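Long-range contacts in oxidoreductase, iron/ascorbate family (Shewanella oneidensis, PDB 3ON7), which probably acts as an iron(II)-dependent 2-oxoglutarate oxygenase, related to enzymes that form ethylene from 2-oxoglutarate and oxidise L-arginine: residues B[87-92]-B[151-156]; B[42-47]-B[246-251]; B[93-98]-B[146-151]. All coordinates share one frame; numbering follows the deposited sequence.

Interaction 1 (B[87-92]-B[151-156]); sequences KEYYHV and LLRILH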
loop_
_atom_site.group_PDB
_atom_site.type_symbol
_atom_site.label_atom_id
_atom_site.label_comp_id
_atom_site.label_asym_id
_atom_site.label_seq_id
_atom_site.Cartn_x
_atom_site.Cartn_y
_atom_site.Cartn_z
ATOM N N LYS B 87 4.861 -23.238 4.618
ATOM C CA LYS B 87 6.135 -22.585 4.836
ATOM C C LYS B 87 5.979 -21.330 5.692
ATOM O O LYS B 87 4.915 -20.707 5.709
ATOM C CB LYS B 87 6.797 -22.224 3.498
ATOM C CG LYS B 87 6.115 -21.087 2.718
ATOM C CD LYS B 87 6.861 -20.764 1.425
ATOM C CE LYS B 87 6.096 -19.828 0.478
ATOM N NZ LYS B 87 4.737 -20.339 0.089
ATOM N N GLU B 88 7.056 -20.985 6.389
ATOM C CA GLU B 88 7.190 -19.724 7.129
ATOM C C GLU B 88 8.516 -19.137 6.632
ATOM O O GLU B 88 9.333 -19.846 6.048
ATOM C CB GLU B 88 7.182 -19.961 8.654
ATOM C CG GLU B 88 8.429 -20.686 9.173
ATOM C CD GLU B 88 8.352 -21.163 10.616
ATOM O OE1 GLU B 88 7.537 -20.632 11.423
ATOM O OE2 GLU B 88 9.148 -22.078 10.954
ATOM N N TYR B 89 8.719 -17.841 6.782
ATOM C CA TYR B 89 9.921 -17.258 6.228
ATOM C C TYR B 89 10.262 -15.975 6.901
ATOM O O TYR B 89 9.464 -15.443 7.668
ATOM C CB TYR B 89 9.802 -17.068 4.698
ATOM C CG TYR B 89 8.546 -16.367 4.224
ATOM C CD1 TYR B 89 7.388 -17.079 3.939
ATOM C CD2 TYR B 89 8.527 -14.993 4.030
ATOM C CE1 TYR B 89 6.222 -16.432 3.494
ATOM C CE2 TYR B 89 7.377 -14.346 3.569
ATOM C CZ TYR B 89 6.235 -15.061 3.310
ATOM O OH TYR B 89 5.120 -14.402 2.862
ATOM N N TYR B 90 11.471 -15.506 6.620
ATOM C CA TYR B 90 11.989 -14.268 7.150
ATOM C C TYR B 90 12.561 -13.450 5.989
ATOM O O TYR B 90 13.353 -13.960 5.177
ATOM C CB TYR B 90 13.095 -14.562 8.157
ATOM C CG TYR B 90 13.392 -13.427 9.074
ATOM C CD1 TYR B 90 13.988 -12.256 8.599
ATOM C CD2 TYR B 90 13.065 -13.492 10.415
ATOM C CE1 TYR B 90 14.242 -11.196 9.446
ATOM C CE2 TYR B 90 13.296 -12.423 11.251
ATOM C CZ TYR B 90 13.904 -11.294 10.776
ATOM O OH TYR B 90 14.145 -10.237 11.625
ATOM N N HIS B 91 12.189 -12.171 5.939
ATOM C CA HIS B 91 12.696 -11.244 4.918
ATOM C C HIS B 91 13.794 -10.392 5.518
ATOM O O HIS B 91 13.556 -9.563 6.426
ATOM C CB HIS B 91 11.567 -10.361 4.416
ATOM C CG HIS B 91 10.740 -10.986 3.344
ATOM N ND1 HIS B 91 9.883 -10.252 2.551
ATOM C CD2 HIS B 91 10.673 -12.262 2.896
ATOM C CE1 HIS B 91 9.330 -11.055 1.655
ATOM N NE2 HIS B 91 9.777 -12.280 1.856
ATOM N N VAL B 92 15.004 -10.619 5.025
ATOM C CA VAL B 92 16.178 -9.903 5.493
ATOM C C VAL B 92 16.560 -8.801 4.502
ATOM O O VAL B 92 16.774 -9.078 3.312
ATOM C CB VAL B 92 17.397 -10.843 5.626
ATOM C CG1 VAL B 92 18.668 -10.030 5.976
ATOM C CG2 VAL B 92 17.143 -11.948 6.641
ATOM N N LEU B 151 16.417 -8.308 -1.815
ATOM C CA LEU B 151 15.814 -9.070 -0.716
ATOM C C LEU B 151 16.458 -10.438 -0.536
ATOM O O LEU B 151 16.568 -11.190 -1.485
ATOM C CB LEU B 151 14.312 -9.265 -0.998
ATOM C CG LEU B 151 13.544 -10.355 -0.262
ATOM C CD1 LEU B 151 13.477 -10.008 1.203
ATOM C CD2 LEU B 151 12.133 -10.506 -0.863
ATOM N N LEU B 152 16.872 -10.751 0.682
ATOM C CA LEU B 152 17.320 -12.101 1.049
ATOM C C LEU B 152 16.181 -12.714 1.867
ATOM O O LEU B 152 15.850 -12.231 2.930
ATOM C CB LEU B 152 18.639 -12.034 1.826
ATOM C CG LEU B 152 19.232 -13.317 2.395
ATOM C CD1 LEU B 152 19.289 -14.417 1.365
ATOM C CD2 LEU B 152 20.616 -13.033 2.979
ATOM N N ARG B 153 15.546 -13.724 1.296
ATOM C CA ARG B 153 14.340 -14.352 1.784
ATOM C C ARG B 153 14.809 -15.699 2.336
ATOM O O ARG B 153 15.422 -16.488 1.623
ATOM C CB ARG B 153 13.404 -14.503 0.575
ATOM C CG ARG B 153 12.030 -15.065 0.799
ATOM C CD ARG B 153 11.068 -14.832 -0.417
ATOM N NE ARG B 153 9.689 -14.772 0.070
ATOM C CZ ARG B 153 8.692 -15.608 -0.234
ATOM N NH1 ARG B 153 8.819 -16.601 -1.108
ATOM N NH2 ARG B 153 7.519 -15.416 0.339
ATOM N N ILE B 154 14.598 -15.936 3.628
ATOM C CA ILE B 154 14.982 -17.205 4.243
ATOM C C ILE B 154 13.715 -18.025 4.425
ATOM O O ILE B 154 12.861 -17.661 5.231
ATOM C CB ILE B 154 15.715 -16.963 5.569
ATOM C CG1 ILE B 154 16.878 -16.007 5.312
ATOM C CG2 ILE B 154 16.201 -18.315 6.231
ATOM C CD1 ILE B 154 17.790 -15.756 6.463
ATOM N N LEU B 155 13.594 -19.111 3.644
ATOM C CA LEU B 155 12.390 -19.941 3.629
ATOM C C LEU B 155 12.564 -21.171 4.505
ATOM O O LEU B 155 13.625 -21.802 4.490
ATOM C CB LEU B 155 12.075 -20.389 2.197
ATOM C CG LEU B 155 11.338 -19.347 1.357
ATOM C CD1 LEU B 155 9.848 -19.553 1.452
ATOM C CD2 LEU B 155 11.697 -17.931 1.802
ATOM N N HIS B 156 11.519 -21.510 5.268
ATOM C CA HIS B 156 11.503 -22.730 6.063
ATOM C C HIS B 156 10.207 -23.506 5.864
ATOM O O HIS B 156 9.140 -23.014 6.193
ATOM C CB HIS B 156 11.690 -22.453 7.546
ATOM C CG HIS B 156 11.570 -23.684 8.401
ATOM N ND1 HIS B 156 10.721 -23.766 9.484
ATOM C CD2 HIS B 156 12.187 -24.888 8.317
ATOM C CE1 HIS B 156 10.831 -24.964 10.038
ATOM N NE2 HIS B 156 11.716 -25.662 9.347
#

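Interaction 2 (B[42-47]-B[246-251]); sequences RIYTEW and ISLPLF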
loop_
_atom_site.group_PDB
_atom_site.type_symbol
_atom_site.label_atom_id
_atom_site.label_comp_id
_atom_site.label_asym_id
_atom_site.label_seq_id
_atom_site.Cartn_x
_atom_site.Cartn_y
_atom_site.Cartn_z
ATOM N N ARG B 42 26.765 -22.740 8.472
ATOM C CA ARG B 42 26.574 -22.062 9.752
ATOM C C ARG B 42 25.213 -21.326 9.737
ATOM O O ARG B 42 24.478 -21.321 10.735
ATOM C CB ARG B 42 27.751 -21.091 10.031
ATOM C CG ARG B 42 28.473 -21.308 11.370
ATOM C CD ARG B 42 29.997 -21.031 11.322
ATOM N NE ARG B 42 30.320 -19.620 11.057
ATOM C CZ ARG B 42 31.074 -19.156 10.053
ATOM N NH1 ARG B 42 31.644 -19.974 9.171
ATOM N NH2 ARG B 42 31.275 -17.844 9.938
ATOM N N ILE B 43 24.890 -20.726 8.594
ATOM C CA ILE B 43 23.633 -20.027 8.392
ATOM C C ILE B 43 22.426 -20.978 8.386
ATOM O O ILE B 43 21.428 -20.696 9.055
ATOM C CB ILE B 43 23.699 -19.145 7.114
ATOM C CG1 ILE B 43 24.510 -17.877 7.421
ATOM C CG2 ILE B 43 22.326 -18.734 6.609
ATOM C CD1 ILE B 43 25.005 -17.170 6.196
ATOM N N TYR B 44 22.515 -22.094 7.667
ATOM C CA TYR B 44 21.451 -23.096 7.683
ATOM C C TYR B 44 21.168 -23.532 9.110
ATOM O O TYR B 44 20.005 -23.605 9.541
ATOM C CB TYR B 44 21.842 -24.335 6.880
ATOM C CG TYR B 44 21.409 -24.331 5.437
ATOM C CD1 TYR B 44 21.874 -23.371 4.554
ATOM C CD2 TYR B 44 20.565 -25.307 4.945
ATOM C CE1 TYR B 44 21.504 -23.383 3.214
ATOM C CE2 TYR B 44 20.182 -25.315 3.607
ATOM C CZ TYR B 44 20.655 -24.351 2.751
ATOM O OH TYR B 44 20.274 -24.346 1.426
ATOM N N THR B 45 22.244 -23.779 9.855
ATOM C CA THR B 45 22.136 -24.271 11.216
ATOM C C THR B 45 21.455 -23.276 12.135
ATOM O O THR B 45 20.520 -23.637 12.833
ATOM C CB THR B 45 23.516 -24.694 11.786
ATOM O OG1 THR B 45 24.011 -25.807 11.028
ATOM C CG2 THR B 45 23.416 -25.104 13.253
ATOM N N GLU B 46 21.896 -22.027 12.148
ATOM C CA GLU B 46 21.358 -21.106 13.143
ATOM C C GLU B 46 19.974 -20.567 12.780
ATOM O O GLU B 46 19.206 -20.186 13.670
ATOM C CB GLU B 46 22.356 -19.999 13.524
ATOM C CG GLU B 46 22.841 -19.099 12.414
ATOM C CD GLU B 46 24.005 -18.205 12.842
ATOM O OE1 GLU B 46 24.565 -18.419 13.942
ATOM O OE2 GLU B 46 24.352 -17.276 12.077
ATOM N N TRP B 47 19.628 -20.575 11.493
ATOM C CA TRP B 47 18.289 -20.162 11.089
ATOM C C TRP B 47 17.296 -21.281 11.311
ATOM O O TRP B 47 16.167 -21.040 11.735
ATOM C CB TRP B 47 18.276 -19.662 9.641
ATOM C CG TRP B 47 18.757 -18.266 9.602
ATOM C CD1 TRP B 47 20.034 -17.843 9.458
ATOM C CD2 TRP B 47 17.966 -17.095 9.768
ATOM N NE1 TRP B 47 20.094 -16.478 9.509
ATOM C CE2 TRP B 47 18.830 -15.993 9.688
ATOM C CE3 TRP B 47 16.611 -16.869 9.964
ATOM C CZ2 TRP B 47 18.379 -14.692 9.789
ATOM C CZ3 TRP B 47 16.170 -15.569 10.076
ATOM C CH2 TRP B 47 17.047 -14.501 9.988
ATOM N N ILE B 246 15.407 -25.693 4.656
ATOM C CA ILE B 246 15.776 -24.280 4.708
ATOM C C ILE B 246 16.328 -23.963 3.324
ATOM O O ILE B 246 16.989 -24.810 2.719
ATOM C CB ILE B 246 16.858 -24.026 5.779
ATOM C CG1 ILE B 246 16.268 -24.230 7.184
ATOM C CG2 ILE B 246 17.486 -22.637 5.635
ATOM C CD1 ILE B 246 15.440 -23.071 7.707
ATOM N N SER B 247 16.000 -22.785 2.802
ATOM C CA SER B 247 16.635 -22.272 1.574
ATOM C C SER B 247 16.798 -20.744 1.627
ATOM O O SER B 247 16.066 -20.071 2.352
ATOM C CB SER B 247 15.861 -22.697 0.335
ATOM O OG SER B 247 14.606 -22.085 0.319
ATOM N N LEU B 248 17.762 -20.216 0.865
ATOM C CA LEU B 248 18.219 -18.829 1.012
ATOM C C LEU B 248 18.239 -18.032 -0.310
ATOM O O LEU B 248 19.228 -17.397 -0.647
ATOM C CB LEU B 248 19.624 -18.836 1.609
ATOM C CG LEU B 248 19.835 -19.650 2.883
ATOM C CD1 LEU B 248 21.330 -19.806 3.124
ATOM C CD2 LEU B 248 19.162 -19.001 4.062
ATOM N N PRO B 249 17.142 -18.037 -1.064
ATOM C CA PRO B 249 17.224 -17.311 -2.332
ATOM C C PRO B 249 17.488 -15.827 -2.087
ATOM O O PRO B 249 16.885 -15.264 -1.181
ATOM C CB PRO B 249 15.826 -17.500 -2.938
ATOM C CG PRO B 249 14.946 -17.657 -1.756
ATOM C CD PRO B 249 15.771 -18.466 -0.762
ATOM N N LEU B 250 18.386 -15.222 -2.864
ATOM C CA LEU B 250 18.648 -13.778 -2.797
ATOM C C LEU B 250 18.134 -13.155 -4.099
ATOM O O LEU B 250 18.607 -13.504 -5.171
ATOM C CB LEU B 250 20.134 -13.480 -2.649
ATOM C CG LEU B 250 20.519 -11.986 -2.697
ATOM C CD1 LEU B 250 19.982 -11.269 -1.422
ATOM C CD2 LEU B 250 21.981 -11.771 -2.872
ATOM N N PHE B 251 17.159 -12.251 -3.989
ATOM C CA PHE B 251 16.546 -11.600 -5.158
ATOM C C PHE B 251 17.189 -10.240 -5.404
ATOM O O PHE B 251 16.971 -9.290 -4.640
ATOM C CB PHE B 251 15.045 -11.491 -4.947
ATOM C CG PHE B 251 14.365 -12.839 -4.809
ATOM C CD1 PHE B 251 13.917 -13.532 -5.934
ATOM C CD2 PHE B 251 14.229 -13.436 -3.568
ATOM C CE1 PHE B 251 13.338 -14.782 -5.818
ATOM C CE2 PHE B 251 13.624 -14.671 -3.441
ATOM C CZ PHE B 251 13.187 -15.355 -4.562
HETATM O O HOH W 1 19.791 -21.969 -0.061
HETATM O O HOH W 2 18.213 -25.831 0.673
#

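Interaction 3 (B[93-98]-B[146-151]); sequences YPWGRI and NSHKTL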
loop_
_atom_site.group_PDB
_atom_site.type_symbol
_atom_site.label_atom_id
_atom_site.label_comp_id
_atom_site.label_asym_id
_atom_site.label_seq_id
_atom_site.Cartn_x
_atom_site.Cartn_y
_atom_site.Cartn_z
ATOM N N TYR B 93 16.679 -7.577 5.019
ATOM C CA TYR B 93 17.307 -6.461 4.311
ATOM C C TYR B 93 18.386 -5.837 5.185
ATOM O O TYR B 93 18.221 -5.775 6.390
ATOM C CB TYR B 93 16.281 -5.347 4.016
ATOM C CG TYR B 93 15.113 -5.729 3.158
ATOM C CD1 TYR B 93 15.175 -5.624 1.771
ATOM C CD2 TYR B 93 13.932 -6.171 3.728
ATOM C CE1 TYR B 93 14.106 -5.969 0.980
ATOM C CE2 TYR B 93 12.846 -6.501 2.959
ATOM C CZ TYR B 93 12.933 -6.402 1.583
ATOM O OH TYR B 93 11.851 -6.744 0.819
ATOM N N PRO B 94 19.473 -5.318 4.585
ATOM C CA PRO B 94 20.507 -4.611 5.360
ATOM C C PRO B 94 19.942 -3.507 6.264
ATOM O O PRO B 94 20.446 -3.278 7.368
ATOM C CB PRO B 94 21.371 -3.974 4.272
ATOM C CG PRO B 94 21.173 -4.834 3.079
ATOM C CD PRO B 94 19.788 -5.355 3.150
ATOM N N TRP B 95 18.896 -2.844 5.782
ATOM C CA TRP B 95 18.218 -1.783 6.512
ATOM C C TRP B 95 17.152 -2.270 7.494
ATOM O O TRP B 95 16.636 -1.496 8.307
ATOM C CB TRP B 95 17.557 -0.809 5.528
ATOM C CG TRP B 95 16.649 -1.441 4.501
ATOM C CD1 TRP B 95 16.965 -1.720 3.214
ATOM C CD2 TRP B 95 15.281 -1.832 4.673
ATOM N NE1 TRP B 95 15.886 -2.252 2.562
ATOM C CE2 TRP B 95 14.838 -2.341 3.436
ATOM C CE3 TRP B 95 14.383 -1.793 5.746
ATOM C CZ2 TRP B 95 13.544 -2.833 3.245
ATOM C CZ3 TRP B 95 13.093 -2.290 5.560
ATOM C CH2 TRP B 95 12.682 -2.783 4.306
ATOM N N GLY B 96 16.817 -3.543 7.429
ATOM C CA GLY B 96 15.631 -4.022 8.121
ATOM C C GLY B 96 15.918 -4.701 9.444
ATOM O O GLY B 96 17.048 -4.713 9.934
ATOM N N ARG B 97 14.877 -5.292 10.014
ATOM C CA ARG B 97 15.002 -5.928 11.301
ATOM C C ARG B 97 15.627 -7.284 11.175
ATOM O O ARG B 97 15.192 -8.103 10.386
ATOM C CB ARG B 97 13.652 -6.095 11.951
ATOM C CG ARG B 97 13.829 -6.242 13.429
ATOM C CD ARG B 97 12.557 -6.389 14.076
ATOM N NE ARG B 97 12.696 -6.680 15.476
ATOM C CZ ARG B 97 11.671 -7.044 16.235
ATOM N NH1 ARG B 97 10.454 -7.157 15.687
ATOM N NH2 ARG B 97 11.858 -7.293 17.533
ATOM N N ILE B 98 16.640 -7.523 11.996
ATOM C CA ILE B 98 17.348 -8.797 12.036
ATOM C C ILE B 98 17.656 -9.110 13.509
ATOM O O ILE B 98 18.070 -8.229 14.243
ATOM C CB ILE B 98 18.673 -8.726 11.243
ATOM C CG1 ILE B 98 18.426 -8.147 9.844
ATOM C CG2 ILE B 98 19.285 -10.111 11.128
ATOM C CD1 ILE B 98 19.645 -7.974 9.034
ATOM N N ASN B 146 24.142 -1.361 -3.828
ATOM C CA ASN B 146 23.424 -0.703 -2.723
ATOM C C ASN B 146 21.958 -0.506 -3.018
ATOM O O ASN B 146 21.390 0.525 -2.703
ATOM C CB ASN B 146 24.095 0.625 -2.344
ATOM C CG ASN B 146 25.477 0.417 -1.728
ATOM O OD1 ASN B 146 25.643 -0.396 -0.817
ATOM N ND2 ASN B 146 26.467 1.135 -2.227
ATOM N N SER B 147 21.358 -1.513 -3.643
ATOM C CA SER B 147 19.963 -1.497 -3.971
ATOM C C SER B 147 19.138 -1.734 -2.729
ATOM O O SER B 147 19.330 -2.721 -2.010
ATOM C CB SER B 147 19.614 -2.585 -4.983
ATOM O OG SER B 147 18.215 -2.764 -4.990
ATOM N N HIS B 148 18.183 -0.833 -2.534
ATOM C CA HIS B 148 17.270 -0.833 -1.398
ATOM C C HIS B 148 16.309 -2.021 -1.436
ATOM O O HIS B 148 15.932 -2.581 -0.387
ATOM C CB HIS B 148 16.487 0.477 -1.449
ATOM C CG HIS B 148 15.533 0.667 -0.322
ATOM N ND1 HIS B 148 14.179 0.800 -0.528
ATOM C CD2 HIS B 148 15.728 0.776 1.015
ATOM C CE1 HIS B 148 13.574 0.968 0.636
ATOM N NE2 HIS B 148 14.488 0.958 1.588
ATOM N N LYS B 149 15.916 -2.411 -2.648
ATOM C CA LYS B 149 14.921 -3.458 -2.816
ATOM C C LYS B 149 15.486 -4.873 -2.782
ATOM O O LYS B 149 14.730 -5.841 -2.658
ATOM C CB LYS B 149 14.128 -3.240 -4.108
ATOM C CG LYS B 149 13.083 -2.127 -4.020
ATOM C CD LYS B 149 11.666 -2.675 -3.812
ATOM C CE LYS B 149 11.128 -3.357 -5.080
ATOM N NZ LYS B 149 9.712 -3.819 -4.910
ATOM N N THR B 150 16.789 -5.036 -2.904
ATOM C CA THR B 150 17.331 -6.394 -2.966
ATOM C C THR B 150 16.955 -7.099 -1.669
ATOM O O THR B 150 17.120 -6.524 -0.588
ATOM C CB THR B 150 18.850 -6.425 -3.229
ATOM O OG1 THR B 150 19.064 -6.186 -4.620
ATOM C CG2 THR B 150 19.484 -7.805 -2.844
ATOM N N LEU B 151 16.417 -8.308 -1.815
ATOM C CA LEU B 151 15.814 -9.070 -0.716
ATOM C C LEU B 151 16.458 -10.438 -0.536
ATOM O O LEU B 151 16.568 -11.190 -1.485
ATOM C CB LEU B 151 14.312 -9.265 -0.998
ATOM C CG LEU B 151 13.544 -10.355 -0.262
ATOM C CD1 LEU B 151 13.477 -10.008 1.203
ATOM C CD2 LEU B 151 12.133 -10.506 -0.863
HETATM O O HOH W 3 12.100 -6.124 -1.658
#

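Interaction 1 (B[87-92]-B[151-156])
Glu88 with His156, Tyr90 with Ile154 and Val92 with Leu152 each exchange two backbone hydrogen bonds, joining strands 88-92 and 151-156 antiparallel with their axes 4.7 Å apart. Among the polar side chains, His156 ND1 gives its N-H to the anti lone pair of Glu88 OE2 at 2.7 Å, ring and carboxylate nearly coplanar, while Glu88 OE1 salt-bridges Lys56. On the face of Tyr89, His91 and Arg153, Arg153 NE donates to His91 NE2 at 3.1 Å, close to the planes of both groups. The pi contacts share that face. Arg153, extended from CG to NE, lays NH2 over the Tyr89 ring, with CZ 4.2 Å from the ring centroid in a cation-pi contact; Leu151 CD1 covers a face of His91, 3.9 Å from its centroid. Glu272 of the second subunit salt-bridges Arg153 NH2 and hydrogen-bonds Tyr89 OH. An alanine at His91 would probably leave Arg153 NE without its acceptor and open a gap beside Leu151 CD1. On the Glu88 face, Val92 CG2 meets Ile154 CD1 at 3.9 Å in apolar packing. Such an antiparallel pairing is consistent with an N-terminal strand extending the major sheet of the double-stranded beta-helix of 2-oxoglutarate oxygenases.

Interaction 2 (B[42-47]-B[246-251])
Tyr44 reaches from helix 37-51 to strand 245-252 and sets its ring against Ile246 and Leu248, which both approach from the same side of it, so both aliphatic residues are met by one side chain. Against Ile246 it runs in the opposite direction, the two sliding past each other. Ile246 CG2, which stands anti to its own backbone N, comes over one face of the ring as a CH-pi contact, 4.2 Å from the Tyr44 centroid and 14° off the ring normal. Ile246 CB adds a contact of 4.0 Å with Tyr44 CD2, near the rim. Leu248 approaches at a slant instead. Its CG lies anti to the carbonyl carbon (chi1 -52°), and the branch beyond it brings CD1 to 3.6 Å from Tyr44 CE1. The same methyl also touches Ile43 CG2 at 3.8 Å, which puts Leu248 CD1 against two consecutive residues of the helix.

No direct hydrogen bond crosses the contact; two waters do that work at the tip of the tyrosine. One water donates to Tyr44 OH and accepts from Leu248 N, 2.8 Å from the latter. The other, lying in the plane of the ring at its edge, accepts from Tyr44 OH at 2.6 Å and donates to Ile246 O. The hydroxyl is thus gripped as both donor and acceptor, and the backbone groups of Ile246 and Leu248 are tied to it through solvent where the strand is interrupted.

Further along the helix, Trp47 turns to pack on Ile154 of strand 151-157 and meets Tyr90 of strand 88-92 edge-to-face. Leu248 rests on Ile154 too, and Ile43 touches Tyr109 of helix 103-126, so the junction places helix 37-51 beside that second helix and against three consecutive strands of the main sheet.

Interaction 3 (B[93-98]-B[146-151])
Trp95 presents one face of its indole to His148 and the opposite face to Tyr93 CB, which lies 3.3 Å above the indole plane. The five-membered ring of Trp95 and the imidazole of His148 form an offset stack, centroids 4.4 Å apart and planes at 26°, with His148 CD2 coming to 3.4 Å from Trp95 NE1. At the edge of the indole, NE1 donates to His148 O at 3.0 Å. The acceptor lies close to the ring plane, and the N-H meets a lone pair of the carbonyl at a C=O...N angle of 142°. One histidine therefore holds the tryptophan twice, by its ring over a face and by its backbone oxygen at the edge. The phenol of Tyr93 has Trp95 CZ2 over one face, 3.2 Å from its plane, and Lys149 O and a water at its edge.

Residues 93 to 96 form a type I beta turn, closed by a hydrogen bond from Gly96 N to Tyr93 O, in the loop that leaves strand 88-92 for helix 103-126. A chi1 of 53° sets Trp95 CG between its backbone N and carbonyl carbon, which brings it back toward Tyr93 CB. Facing the turn is the loop that enters strand 151-157, so the contact lies at one end of that strand pair.

Tyr93 OH donates to the water at 2.6 Å, and the water passes a hydrogen bond on to Lys149 O at 2.8 Å. Leu151 CD1 meets the same phenol off-centre, 4.1 Å from the Tyr93 centroid. The imidazole also faces a subunit boundary: His148 NE2 hydrogen-bonds His148 NE2 of the third subunit, and His148 and Trp95 stack on Trp95 and His148 of that copy. Lys149 NZ salt-bridges Glu64 of the third subunit and hydrogen-bonds Gly278 O of the second.

In the fold
From the N terminus, helix 37-51 supplies the first half of interaction 2, and its partner, strand 245-252, comes some 200 residues later, making the longest loop. Within it, strand 88-92 opens interaction 1, and the turn that follows directly opens interaction 3. The chain then runs through helix 103-126 and two short helices before 146-151 closes interaction 3 and 151-156 closes interaction 1. The three loops are concentric and none cross; Leu151 belongs to both inner contacts. Interactions 1 and 2 meet in the main sheet, where strand 151-157 pairs with 245-252, as between Leu155 N and Ser247 O, while interaction 3 continues the 88-92/151-157 pair beyond its end.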